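Pks18 (Mycobacterium tuberculosis, PDB 1TED) probably extends medium- and long-chain aliphatic acyl-CoA starters with malonyl-CoA, making tri- and tetraketide alpha-pyrones as a homodimeric type III polyketide synthase. Local coordinates at residues I307-I312 with Q362-K367; L302-I307 with R325-S330. All blocks are in the same frame, centred on the assembly; numbering follows the deposited sequence.

From the N terminus, the chain leaves helix 281-299 and enters the loop 302-307, which opens contact 2 and, through the shared residue I307, runs straight into 307-312, the first half of contact 1. It then passes along helix 317-327, whose last turn and the residues just after it, 325-330, close contact 2. Two more helices follow before 362-367 closes contact 1 just ahead of strand 370-378. The contacts therefore cross, their segments alternating, with centres about 13 Å apart. Contact 2 ties the lead-in of edge strand 310-312 to the helix after it; contact 1 ties that lead-in to the loop before the neighbouring strand. W310 of contact 1 packs its ring on I304, L327 and I329 of contact 2.

Contact 1 of 2, residues I307-I312 with Q362-K367; sequences IDLWAI and QAESAK
D308 and K367 reach for each other from opposite directions and meet in a salt bridge, with NZ of K367 3.2 Å from OD1 of D308. The ammonium comes to the syn lone pair of OD1, the side facing OD2, and it stays closer to OD1 than to OD2, which is 3.6 Å from NZ. CD of K367 already lies 3.5 Å from OD1 of D308, and the bend at chi3 (-65°) turns CE and NZ along the carboxylate. The other oxygen, OD2, accepts a hydrogen bond from the backbone N of T371, so the carboxylate is gripped at both oxygens.

E364 lies across L309 at about a right angle. Its OE1 sits 3.3 Å from CD2 of L309, while CG of E364 packs on the same methyl. The glutamate chain folds back at chi2 (-55°), which lays the carboxylate against the leucine and puts OE2 3.6 Å from CB of D308. OE2 lies 4.5 Å from OD1 of D308, a pairing of like charges probably eased by K367 on the aspartate and by R392, which forms a salt bridge with OE1. OG of S365 donates to OE2 at 2.7 Å, from above the carboxylate plane, and S370 also bonds to OE2.

L309 meanwhile packs on M359 of helix 349-361 and on F388 and I390 of strand 382-390. The contact belongs to a beta-alpha-beta crossover in the C-terminal half of the thiolase fold: the loop from helix 349-361 into strand 370-378 is held beside the entry to its parallel neighbour, strand 310-312, outermost in the sheet of this chain.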
# COMPACT_ATOMS: atom_id res chain seq x y z
N ILE A 307 19.11 -24.00 11.09
CA ILE A 307 19.25 -22.54 11.02
C ILE A 307 20.24 -21.79 11.92
O ILE A 307 20.24 -21.96 13.14
CB ILE A 307 17.85 -21.88 11.18
CG1 ILE A 307 16.88 -22.44 10.13
CG2 ILE A 307 17.95 -20.38 11.09
CD1 ILE A 307 17.37 -22.29 8.67
N ASP A 308 21.06 -20.94 11.30
CA ASP A 308 22.00 -20.06 12.02
C ASP A 308 21.28 -18.72 11.90
O ASP A 308 20.95 -18.32 10.78
CB ASP A 308 23.33 -19.87 11.27
CG ASP A 308 23.86 -21.13 10.63
OD1 ASP A 308 24.34 -22.02 11.36
OD2 ASP A 308 23.80 -21.22 9.38
N LEU A 309 21.02 -18.03 12.98
CA LEU A 309 20.33 -16.73 12.87
C LEU A 309 18.82 -16.81 12.76
O LEU A 309 18.25 -17.38 11.82
CB LEU A 309 20.83 -15.93 11.65
CG LEU A 309 22.31 -15.65 11.42
CD1 LEU A 309 22.49 -14.90 10.10
CD2 LEU A 309 22.87 -14.85 12.57
N TRP A 310 18.16 -16.21 13.74
CA TRP A 310 16.73 -16.13 13.76
C TRP A 310 16.41 -14.65 13.93
O TRP A 310 16.55 -14.09 15.02
CB TRP A 310 16.17 -16.96 14.92
CG TRP A 310 16.22 -18.44 14.65
CD1 TRP A 310 17.20 -19.32 15.05
CD2 TRP A 310 15.29 -19.21 13.88
NE1 TRP A 310 16.92 -20.57 14.57
CE2 TRP A 310 15.76 -20.54 13.85
CE3 TRP A 310 14.09 -18.90 13.21
CZ2 TRP A 310 15.08 -21.56 13.18
CZ3 TRP A 310 13.42 -19.92 12.54
CH2 TRP A 310 13.91 -21.23 12.53
N ALA A 311 16.04 -14.02 12.83
CA ALA A 311 15.69 -12.60 12.85
C ALA A 311 14.21 -12.49 13.20
O ALA A 311 13.35 -12.29 12.34
CB ALA A 311 15.97 -11.95 11.48
N ILE A 312 13.93 -12.64 14.49
CA ILE A 312 12.57 -12.57 14.99
C ILE A 312 12.18 -11.13 15.23
O ILE A 312 12.90 -10.40 15.91
CB ILE A 312 12.44 -13.34 16.32
CG1 ILE A 312 12.81 -14.82 16.10
CG2 ILE A 312 11.04 -13.17 16.89
CD1 ILE A 312 12.86 -15.64 17.37
N GLN A 362 28.14 -8.81 12.11
CA GLN A 362 28.89 -9.77 12.91
C GLN A 362 28.43 -11.22 12.75
O GLN A 362 27.30 -11.57 13.08
CB GLN A 362 28.88 -9.40 14.40
CG GLN A 362 27.52 -9.37 15.04
CD GLN A 362 27.60 -9.25 16.56
OE1 GLN A 362 28.32 -8.40 17.09
NE2 GLN A 362 26.85 -10.10 17.26
N ALA A 363 29.33 -12.04 12.22
CA ALA A 363 29.07 -13.46 12.00
C ALA A 363 28.77 -14.17 13.31
O ALA A 363 29.41 -13.90 14.33
CB ALA A 363 30.27 -14.10 11.31
N GLU A 364 27.81 -15.09 13.29
CA GLU A 364 27.42 -15.84 14.48
C GLU A 364 28.20 -17.15 14.58
O GLU A 364 28.13 -17.85 15.59
CB GLU A 364 25.92 -16.14 14.44
CG GLU A 364 25.51 -17.25 13.47
CD GLU A 364 25.96 -17.02 12.03
OE1 GLU A 364 25.87 -15.87 11.54
OE2 GLU A 364 26.40 -17.99 11.38
N SER A 365 28.92 -17.47 13.52
CA SER A 365 29.72 -18.69 13.47
C SER A 365 30.81 -18.50 12.43
O SER A 365 30.89 -17.46 11.79
CB SER A 365 28.84 -19.88 13.10
OG SER A 365 28.37 -19.77 11.77
N ALA A 366 31.63 -19.53 12.25
CA ALA A 366 32.73 -19.46 11.31
C ALA A 366 32.43 -20.04 9.93
O ALA A 366 33.26 -19.98 9.03
CB ALA A 366 33.95 -20.16 11.90
N LYS A 367 31.24 -20.60 9.75
CA LYS A 367 30.89 -21.18 8.47
C LYS A 367 30.68 -20.12 7.40
O LYS A 367 30.10 -19.07 7.68
CB LYS A 367 29.65 -22.06 8.61
CG LYS A 367 28.47 -21.37 9.27
CD LYS A 367 27.52 -22.37 9.93
CE LYS A 367 26.86 -23.29 8.92
NZ LYS A 367 25.86 -24.18 9.59

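Contact 2 of 2, residues L302-I307 with R325-S330; sequences LQISDI and RSLGIS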
# COMPACT_ATOMS: atom_id res chain seq x y z
N LEU A 302 15.09 -28.20 4.76
CA LEU A 302 15.65 -27.85 6.05
C LEU A 302 14.69 -28.06 7.20
O LEU A 302 13.48 -28.21 7.01
CB LEU A 302 16.09 -26.38 6.03
CG LEU A 302 17.13 -25.98 4.99
CD1 LEU A 302 17.09 -24.47 4.76
CD2 LEU A 302 18.51 -26.43 5.45
N GLN A 303 15.25 -28.09 8.41
CA GLN A 303 14.51 -28.24 9.65
C GLN A 303 14.93 -27.03 10.47
O GLN A 303 15.87 -26.34 10.10
CB GLN A 303 14.95 -29.47 10.44
CG GLN A 303 15.10 -30.77 9.70
CD GLN A 303 15.85 -31.77 10.55
OE1 GLN A 303 15.59 -31.88 11.75
NE2 GLN A 303 16.78 -32.50 9.95
N ILE A 304 14.26 -26.82 11.59
CA ILE A 304 14.58 -25.69 12.47
C ILE A 304 16.00 -25.74 13.04
O ILE A 304 16.64 -24.70 13.21
CB ILE A 304 13.54 -25.60 13.62
CG1 ILE A 304 12.15 -25.34 13.03
CG2 ILE A 304 13.91 -24.50 14.58
CD1 ILE A 304 11.03 -25.23 14.07
N SER A 305 16.51 -26.94 13.31
CA SER A 305 17.85 -27.11 13.87
C SER A 305 19.00 -26.76 12.92
O SER A 305 20.14 -26.61 13.36
CB SER A 305 18.04 -28.55 14.36
OG SER A 305 17.93 -29.47 13.28
N ASP A 306 18.71 -26.64 11.63
CA ASP A 306 19.74 -26.30 10.65
C ASP A 306 20.05 -24.81 10.61
O ASP A 306 21.12 -24.40 10.16
CB ASP A 306 19.29 -26.67 9.23
CG ASP A 306 19.18 -28.16 9.02
OD1 ASP A 306 20.10 -28.89 9.42
OD2 ASP A 306 18.16 -28.58 8.42
N ILE A 307 19.11 -24.00 11.09
CA ILE A 307 19.25 -22.54 11.02
C ILE A 307 20.24 -21.79 11.92
O ILE A 307 20.24 -21.96 13.14
CB ILE A 307 17.85 -21.88 11.18
CG1 ILE A 307 16.88 -22.44 10.13
CG2 ILE A 307 17.95 -20.38 11.09
CD1 ILE A 307 17.37 -22.29 8.67
N ARG A 325 9.92 -19.99 21.96
CA ARG A 325 9.38 -21.20 22.55
C ARG A 325 8.73 -22.05 21.45
O ARG A 325 8.95 -23.27 21.38
CB ARG A 325 8.35 -20.87 23.64
CG ARG A 325 7.88 -22.10 24.41
CD ARG A 325 7.09 -21.73 25.65
NE ARG A 325 5.86 -21.03 25.33
CZ ARG A 325 4.66 -21.61 25.30
NH1 ARG A 325 4.53 -22.90 25.57
NH2 ARG A 325 3.59 -20.88 24.99
N SER A 326 7.96 -21.39 20.59
CA SER A 326 7.28 -22.05 19.48
C SER A 326 8.27 -22.88 18.67
O SER A 326 7.99 -24.01 18.29
CB SER A 326 6.60 -21.00 18.59
OG SER A 326 5.77 -21.59 17.60
N LEU A 327 9.44 -22.31 18.41
CA LEU A 327 10.48 -22.98 17.65
C LEU A 327 11.28 -24.01 18.45
O LEU A 327 11.96 -24.85 17.88
CB LEU A 327 11.45 -21.95 17.07
CG LEU A 327 10.89 -20.91 16.09
CD1 LEU A 327 11.90 -19.77 15.93
CD2 LEU A 327 10.58 -21.58 14.76
N GLY A 328 11.20 -23.93 19.78
CA GLY A 328 11.95 -24.86 20.61
C GLY A 328 13.45 -24.64 20.48
O GLY A 328 14.25 -25.58 20.53
N ILE A 329 13.85 -23.38 20.32
CA ILE A 329 15.25 -23.03 20.17
C ILE A 329 15.85 -22.32 21.38
O ILE A 329 15.14 -21.82 22.25
CB ILE A 329 15.42 -22.17 18.89
CG1 ILE A 329 15.26 -23.07 17.67
CG2 ILE A 329 16.75 -21.46 18.89
CD1 ILE A 329 15.76 -22.47 16.40
N SER A 330 17.18 -22.31 21.45
CA SER A 330 17.89 -21.66 22.54
C SER A 330 17.61 -20.16 22.52
O SER A 330 17.60 -19.53 21.46
CB SER A 330 19.39 -21.92 22.41
OG SER A 330 20.11 -21.11 23.32
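I304 meets I329 and L327 with two different methyls, and the residues around it in 302-307 shape the turn that presents it. First, N of Q303 donates to OD2 of D306 at 3.0 Å with an N-H...O angle of 157°, arriving on the anti side of the carboxylate and 26° out of its plane. The backbone N of D306 returns a bond to O of Q303, so Q303 and D306 are joined twice across the 3-10 segment 304-306, once through the side chain and once backbone to backbone.

The CG1 branch of I304 extends with chi2 at 180°, carrying CD1 to 3.7 Å from CD2 of L327, and the two side chains cross at about a right angle. The CG2 branch goes to I329 instead, with CD1 of I329 only 3.3 Å from CG2 of I304, tighter than usual for two carbons. L327 is the last residue of helix 317-327 and I329 lies just past its end, where a Schellman motif closes it: G328, with positive phi, turns the chain so that I329 follows L327 onto I304. This is part of the alpha/beta layering of the thiolase fold, where the helix end lies over the indole of W310.

Past the 3-10 segment, CB of I307 points toward 325-330, but the end of its side chain leads away to L297, T371, V373 and L387.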